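Side-chain contacts in o-succinylbenzoate synthase (Synechococcus elongatus, PDB 2OZT), which catalyses the dehydration of 2-succinyl-6-hydroxy-2,4-cyclohexadiene-1-carboxylate to 2-succinylbenzoate, a metal-dependent step on the route to phylloquinone: residues 229-232 / 233-237; 255-258 / 259-263. All coordinates share one frame; numbering follows the deposited sequence.

Contact 1 of 2, residues 229-232 / 233-237; sequences EVQR and WVDRG
V230 O receives V234 N at 2.9 Å, with an N-H...O angle of 163°, and the valine side chains follow this bond along the buried flank of helix 227-235: V230 CG1 lies 4.3 Å from V234 CG2. Branched apolar groups suit this flank, where both valines also touch F242 of strand 241-244. One residue on, D235 N bonds to Q231 O, while the side chains of Q231 and D235 touch through a carbon of Q231 and make no polar bond to each other. D235 OD2 comes 3.6 Å from Q231 CG, and the amide and carboxylate planes are 32° apart.

On the third flank R236 sits between W233 and R232, its guanidinium edge toward the indole and one face under R232 CG. W233 brings its indole edge, through CD1, to within 3.3 Å of E229 O, a backbone oxygen already bonded to W233 N. R236 NH1 stands over one indole face, away from the ring centre. R232, with CG anti to its backbone N (chi1 178°), runs beside R236 and offers it only carbon: CD lies 3.7 Å from R236 NH2. A bend at chi3 turns the R232 head group elsewhere; the like charges probably still repel somewhat. R236 also makes a cation-pi contact with W204. Shortened to an alanine here, R236 is likely to leave R232 CG and the W233 face without this cover and W204 without its cation. Beyond it, G237 has positive phi and G237 N bonds to V234 O, closing the helix in a Schellman motif before strand 241-244 of the beta-alpha-beta unit of this enolase-type barrel domain.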
ATOM      1  N   GLU A 229      10.506  -3.071  -9.264  1.00 15.62           N
ATOM      2  CA  GLU A 229      11.022  -1.829  -8.689  1.00 15.51           C
ATOM      3  C   GLU A 229      11.619  -2.108  -7.333  1.00 16.29           C
ATOM      4  O   GLU A 229      12.670  -1.555  -7.002  1.00 15.44           O
ATOM      5  CB  GLU A 229       9.902  -0.798  -8.562  1.00 15.31           C
ATOM      6  CG  GLU A 229       9.494  -0.256  -9.925  1.00 17.22           C
ATOM      7  CD  GLU A 229       8.379   0.765  -9.849  1.00 24.26           C
ATOM      8  OE1 GLU A 229       7.426   0.528  -9.104  1.00 21.06           O
ATOM      9  OE2 GLU A 229       8.439   1.806 -10.546  1.00 29.25           O
ATOM     10  N   VAL A 230      10.968  -2.920  -6.508  1.00 15.08           N
ATOM     11  CA  VAL A 230      11.556  -3.294  -5.216  1.00 14.86           C
ATOM     12  C   VAL A 230      12.922  -3.941  -5.408  1.00 15.62           C
ATOM     13  O   VAL A 230      13.899  -3.579  -4.739  1.00 14.64           O
ATOM     14  CB  VAL A 230      10.627  -4.205  -4.380  1.00 14.46           C
ATOM     15  CG1 VAL A 230      11.288  -4.648  -3.071  1.00 15.01           C
ATOM     16  CG2 VAL A 230       9.278  -3.470  -4.068  1.00 15.29           C
ATOM     17  N   GLN A 231      12.980  -4.917  -6.323  1.00 15.17           N
ATOM     18  CA  GLN A 231      14.260  -5.591  -6.568  1.00 15.81           C
ATOM     19  C   GLN A 231      15.328  -4.601  -7.037  1.00 15.70           C
ATOM     20  O   GLN A 231      16.482  -4.703  -6.598  1.00 15.32           O
ATOM     21  CB  GLN A 231      14.078  -6.716  -7.588  1.00 17.07           C
ATOM     22  CG  GLN A 231      15.397  -7.434  -7.882  1.00 18.61           C
ATOM     23  CD  GLN A 231      15.255  -8.566  -8.821  1.00 26.42           C
ATOM     24  OE1 GLN A 231      14.796  -9.645  -8.434  1.00 30.80           O
ATOM     25  NE2 GLN A 231      15.695  -8.366 -10.065  1.00 28.53           N
ATOM     26  N   ARG A 232      14.972  -3.687  -7.947  1.00 16.06           N
ATOM     27  CA  ARG A 232      15.956  -2.665  -8.391  1.00 15.53           C
ATOM     28  C   ARG A 232      16.556  -1.862  -7.211  1.00 15.41           C
ATOM     29  O   ARG A 232      17.782  -1.593  -7.139  1.00 16.88           O
ATOM     30  CB  ARG A 232      15.313  -1.738  -9.423  1.00 17.14           C
ATOM     31  CG  ARG A 232      16.209  -0.617  -9.935  1.00 18.40           C
ATOM     32  CD  ARG A 232      15.503   0.149 -11.082  1.00 20.94           C
ATOM     33  NE  ARG A 232      15.281  -0.733 -12.245  1.00 21.60           N
ATOM     34  CZ  ARG A 232      14.097  -1.179 -12.670  1.00 25.78           C
ATOM     35  NH1 ARG A 232      12.974  -0.797 -12.076  1.00 23.96           N
ATOM     36  NH2 ARG A 232      14.029  -2.002 -13.722  1.00 25.38           N
ATOM     37  N   TRP A 233      15.705  -1.510  -6.244  1.00 14.67           N
ATOM     38  CA  TRP A 233      16.172  -0.710  -5.103  1.00 14.23           C
ATOM     39  C   TRP A 233      16.978  -1.536  -4.106  1.00 15.51           C
ATOM     40  O   TRP A 233      17.932  -1.057  -3.508  1.00 16.05           O
ATOM     41  CB  TRP A 233      14.981  -0.031  -4.459  1.00 14.72           C
ATOM     42  CG  TRP A 233      14.614   1.236  -5.191  1.00 14.47           C
ATOM     43  CD1 TRP A 233      13.556   1.458  -6.032  1.00 15.31           C
ATOM     44  CD2 TRP A 233      15.357   2.453  -5.154  1.00 15.00           C
ATOM     45  NE1 TRP A 233      13.576   2.764  -6.493  1.00 15.47           N
ATOM     46  CE2 TRP A 233      14.669   3.390  -5.955  1.00 14.78           C
ATOM     47  CE3 TRP A 233      16.521   2.852  -4.482  1.00 16.47           C
ATOM     48  CZ2 TRP A 233      15.114   4.694  -6.126  1.00 16.58           C
ATOM     49  CZ3 TRP A 233      16.954   4.155  -4.625  1.00 16.80           C
ATOM     50  CH2 TRP A 233      16.265   5.062  -5.446  1.00 16.85           C
ATOM     51  N   VAL A 234      16.617  -2.805  -3.942  1.00 15.65           N
ATOM     52  CA  VAL A 234      17.452  -3.687  -3.129  1.00 16.20           C
ATOM     53  C   VAL A 234      18.844  -3.783  -3.750  1.00 16.67           C
ATOM     54  O   VAL A 234      19.847  -3.762  -3.040  1.00 16.80           O
ATOM     55  CB  VAL A 234      16.830  -5.087  -3.082  1.00 16.06           C
ATOM     56  CG1 VAL A 234      17.777  -6.085  -2.488  1.00 19.05           C
ATOM     57  CG2 VAL A 234      15.497  -5.052  -2.261  1.00 16.96           C
ATOM     58  N   ASP A 235      18.881  -3.949  -5.064  1.00 17.19           N
ATOM     59  CA  ASP A 235      20.183  -4.183  -5.720  1.00 16.75           C
ATOM     60  C   ASP A 235      20.998  -2.896  -5.741  1.00 18.65           C
ATOM     61  O   ASP A 235      22.233  -2.955  -5.890  1.00 19.33           O
ATOM     62  CB  ASP A 235      19.999  -4.802  -7.123  1.00 17.63           C
ATOM     63  CG  ASP A 235      19.449  -6.224  -7.076  1.00 20.94           C
ATOM     64  OD1 ASP A 235      19.545  -6.893  -6.028  1.00 24.96           O
ATOM     65  OD2 ASP A 235      18.935  -6.676  -8.116  1.00 23.55           O
ATOM     66  N   ARG A 236      20.330  -1.749  -5.615  1.00 17.18           N
ATOM     67  CA  ARG A 236      21.019  -0.466  -5.416  1.00 17.64           C
ATOM     68  C   ARG A 236      21.524  -0.277  -3.988  1.00 17.81           C
ATOM     69  O   ARG A 236      22.161   0.743  -3.682  1.00 19.38           O
ATOM     70  CB  ARG A 236      20.077   0.704  -5.740  1.00 16.92           C
ATOM     71  CG  ARG A 236      19.970   0.984  -7.220  1.00 18.45           C
ATOM     72  CD  ARG A 236      18.800   1.939  -7.543  1.00 18.19           C
ATOM     73  NE  ARG A 236      18.764   2.220  -8.973  1.00 20.84           N
ATOM     74  CZ  ARG A 236      17.773   2.823  -9.609  1.00 21.78           C
ATOM     75  NH1 ARG A 236      16.684   3.241  -8.954  1.00 21.64           N
ATOM     76  NH2 ARG A 236      17.879   3.026 -10.913  1.00 21.60           N
ATOM     77  N   GLY A 237      21.220  -1.195  -3.086  1.00 16.75           N
ATOM     78  CA  GLY A 237      21.620  -1.029  -1.698  1.00 16.18           C
ATOM     79  C   GLY A 237      20.777  -0.045  -0.916  1.00 16.62           C
ATOM     80  O   GLY A 237      21.276   0.615  -0.015  1.00 15.99           O
TER

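Contact 2 of 2, residues 255-258 / 259-263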
ATOM      1  N   LEU A 255       7.424 -11.471  -3.186  1.00 13.32           N
ATOM      2  CA  LEU A 255       7.935 -10.737  -2.009  1.00 13.66           C
ATOM      3  C   LEU A 255       8.646 -11.742  -1.114  1.00 13.91           C
ATOM      4  O   LEU A 255       9.725 -11.499  -0.637  1.00 14.17           O
ATOM      5  CB  LEU A 255       6.751 -10.095  -1.278  1.00 13.37           C
ATOM      6  CG  LEU A 255       7.264  -9.207  -0.141  1.00 13.65           C
ATOM      7  CD1 LEU A 255       8.058  -7.971  -0.620  1.00 16.47           C
ATOM      8  CD2 LEU A 255       6.099  -8.755   0.690  1.00 14.48           C
ATOM      9  N   SER A 256       8.067 -12.914  -0.931  1.00 13.65           N
ATOM     10  CA  SER A 256       8.731 -13.905  -0.083  1.00 13.65           C
ATOM     11  C   SER A 256      10.105 -14.294  -0.627  1.00 14.93           C
ATOM     12  O   SER A 256      11.039 -14.521   0.149  1.00 15.49           O
ATOM     13  CB  SER A 256       7.863 -15.164   0.003  1.00 13.84           C
ATOM     14  OG  SER A 256       6.645 -14.866   0.653  1.00 15.61           O
ATOM     15  N   LEU A 257      10.196 -14.447  -1.954  1.00 14.69           N
ATOM     16  CA  LEU A 257      11.491 -14.711  -2.581  1.00 16.00           C
ATOM     17  C   LEU A 257      12.498 -13.598  -2.309  1.00 16.61           C
ATOM     18  O   LEU A 257      13.655 -13.887  -1.946  1.00 17.11           O
ATOM     19  CB  LEU A 257      11.296 -14.941  -4.084  1.00 16.61           C
ATOM     20  CG  LEU A 257      12.580 -15.318  -4.825  1.00 20.84           C
ATOM     21  CD1 LEU A 257      13.112 -16.625  -4.235  1.00 24.94           C
ATOM     22  CD2 LEU A 257      12.160 -15.525  -6.269  1.00 23.46           C
ATOM     23  N   LEU A 258      12.080 -12.340  -2.466  1.00 15.16           N
ATOM     24  CA  LEU A 258      12.955 -11.214  -2.164  1.00 15.03           C
ATOM     25  C   LEU A 258      13.421 -11.246  -0.720  1.00 15.75           C
ATOM     26  O   LEU A 258      14.582 -10.960  -0.432  1.00 16.29           O
ATOM     27  CB  LEU A 258      12.251  -9.880  -2.473  1.00 16.45           C
ATOM     28  CG  LEU A 258      12.218  -9.436  -3.929  1.00 17.89           C
ATOM     29  CD1 LEU A 258      11.170  -8.372  -4.175  1.00 16.12           C
ATOM     30  CD2 LEU A 258      13.618  -8.940  -4.334  1.00 22.10           C
ATOM     31  N   LEU A 259      12.519 -11.583   0.196  1.00 15.13           N
ATOM     32  CA  LEU A 259      12.846 -11.664   1.626  1.00 15.54           C
ATOM     33  C   LEU A 259      13.841 -12.780   1.936  1.00 17.60           C
ATOM     34  O   LEU A 259      14.663 -12.633   2.839  1.00 18.01           O
ATOM     35  CB  LEU A 259      11.579 -11.838   2.465  1.00 15.08           C
ATOM     36  CG  LEU A 259      10.649 -10.627   2.453  1.00 16.10           C
ATOM     37  CD1 LEU A 259       9.254 -10.960   2.971  1.00 17.24           C
ATOM     38  CD2 LEU A 259      11.291  -9.509   3.327  1.00 17.36           C
ATOM     39  N   ARG A 260      13.708 -13.913   1.246  1.00 20.30           N
ATOM     40  CA  ARG A 260      14.671 -15.021   1.400  1.00 24.01           C
ATOM     41  C   ARG A 260      16.038 -14.584   0.916  1.00 24.83           C
ATOM     42  O   ARG A 260      17.073 -15.063   1.437  1.00 26.04           O
ATOM     43  CB  ARG A 260      14.183 -16.257   0.659  1.00 24.54           C
ATOM     44  CG  ARG A 260      13.017 -16.915   1.348  1.00 28.70           C
ATOM     45  CD  ARG A 260      12.697 -18.313   0.833  1.00 34.22           C
ATOM     46  NE  ARG A 260      11.405 -18.684   1.402  1.00 41.46           N
ATOM     47  CZ  ARG A 260      10.242 -18.553   0.771  1.00 41.82           C
ATOM     48  NH1 ARG A 260      10.197 -18.107  -0.486  1.00 45.40           N
ATOM     49  NH2 ARG A 260       9.125 -18.895   1.389  1.00 44.42           N
ATOM     50  N   ARG A 261      16.047 -13.702  -0.084  1.00 25.02           N
ATOM     51  CA  ARG A 261      17.242 -13.018  -0.570  1.00 26.73           C
ATOM     52  C   ARG A 261      17.487 -11.702   0.241  1.00 27.26           C
ATOM     53  O   ARG A 261      17.380 -11.704   1.470  1.00 28.32           O
ATOM     54  CB  ARG A 261      17.142 -12.826  -2.105  1.00 26.43           C
ATOM     55  CG  ARG A 261      16.867 -14.148  -2.861  1.00 26.88           C
ATOM     56  CD  ARG A 261      16.568 -13.933  -4.347  1.00 28.03           C
ATOM     57  NE  ARG A 261      16.466 -15.200  -5.089  1.00 32.02           N
ATOM     58  CZ  ARG A 261      15.955 -15.316  -6.319  1.00 32.36           C
ATOM     59  NH1 ARG A 261      15.456 -14.257  -6.965  1.00 32.42           N
ATOM     60  NH2 ARG A 261      15.918 -16.509  -6.904  1.00 34.65           N
ATOM     61  N   GLY A 262      17.785 -10.580  -0.423  1.00 26.44           N
ATOM     62  CA  GLY A 262      18.341  -9.396   0.262  1.00 25.06           C
ATOM     63  C   GLY A 262      17.399  -8.401   0.934  1.00 25.10           C
ATOM     64  O   GLY A 262      17.842  -7.441   1.572  1.00 26.49           O
ATOM     65  N   LEU A 263      16.091  -8.610   0.820  1.00 21.85           N
ATOM     66  CA  LEU A 263      15.162  -7.649   1.394  1.00 20.50           C
ATOM     67  C   LEU A 263      14.957  -7.936   2.869  1.00 19.11           C
ATOM     68  O   LEU A 263      14.746  -9.075   3.267  1.00 19.87           O
ATOM     69  CB  LEU A 263      13.848  -7.739   0.618  1.00 19.87           C
ATOM     70  CG  LEU A 263      12.750  -6.757   0.962  1.00 18.23           C
ATOM     71  CD1 LEU A 263      13.134  -5.299   0.598  1.00 18.34           C
ATOM     72  CD2 LEU A 263      11.506  -7.155   0.203  1.00 18.85           C
TER
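L255, L258, L259 and L263 form the tight, apolar half of this contact, at the C-terminal end of helix 252-260 in the TIM-barrel-like domain, where the chain turns away toward strand 268-270. L255 CD1 meets L263 CD2 at 3.6 Å, the two side chains crossing at about a right angle, and L258 CB lies 3.9 Å from the same L263 methyl. L259 joins more loosely, its CD1 4.1 Å from L255 CG. Leucine suits these places because its branched, apolar end can meet several neighbours at once: L255 and L259 both touch W290, and L263 touches L268.

The other half faces solvent and is made by two consecutive arginines, R260 at the helix end and R261 just past it. R261, extended from CG to NE, lays its guanidinium flat against L257, whose CG sits over the centre of the group; L257 CD2 is 3.6 Å from R261 NH1. The long arginine chain covers an exposed leucine while keeping its charge at the surface. R260, also stretched out from CG to NE, runs back alongside S256, with S256 O over one face of its guanidinium and NH1 3.8 Å from S256 CB; S256 OG itself is hydrogen-bonded to W290 NE1.

Between the halves the backbone leaves the helix. R261 N still bonds to L257 O, but after R261 and G262 it is L263 N that reaches L258 O, at 3.1 Å and nearly straight (165°), approaching from 41° above the carbonyl plane.

In the fold
Contacts 1 and 2 both lie at the C-terminal ends of helices in the barrel domain, and each has a buried flank and an exposed one. The buried flanks meet: V234 CG2 packs 3.7 Å from L263 CD1, and V230 CG1 3.9 Å from L258 CD1, so the valines of 229-237 and the leucines of 255-263 share one apolar seam. Their inner partners differ, strand 241-244 for contact 1 and strand 268-270 for contact 2. The arginines differ too: R236 is placed among the aromatic groups of W233 and W204, whereas R261 covers an aliphatic leucine. A glycine with positive phi ends one helix; the other unwinds without one.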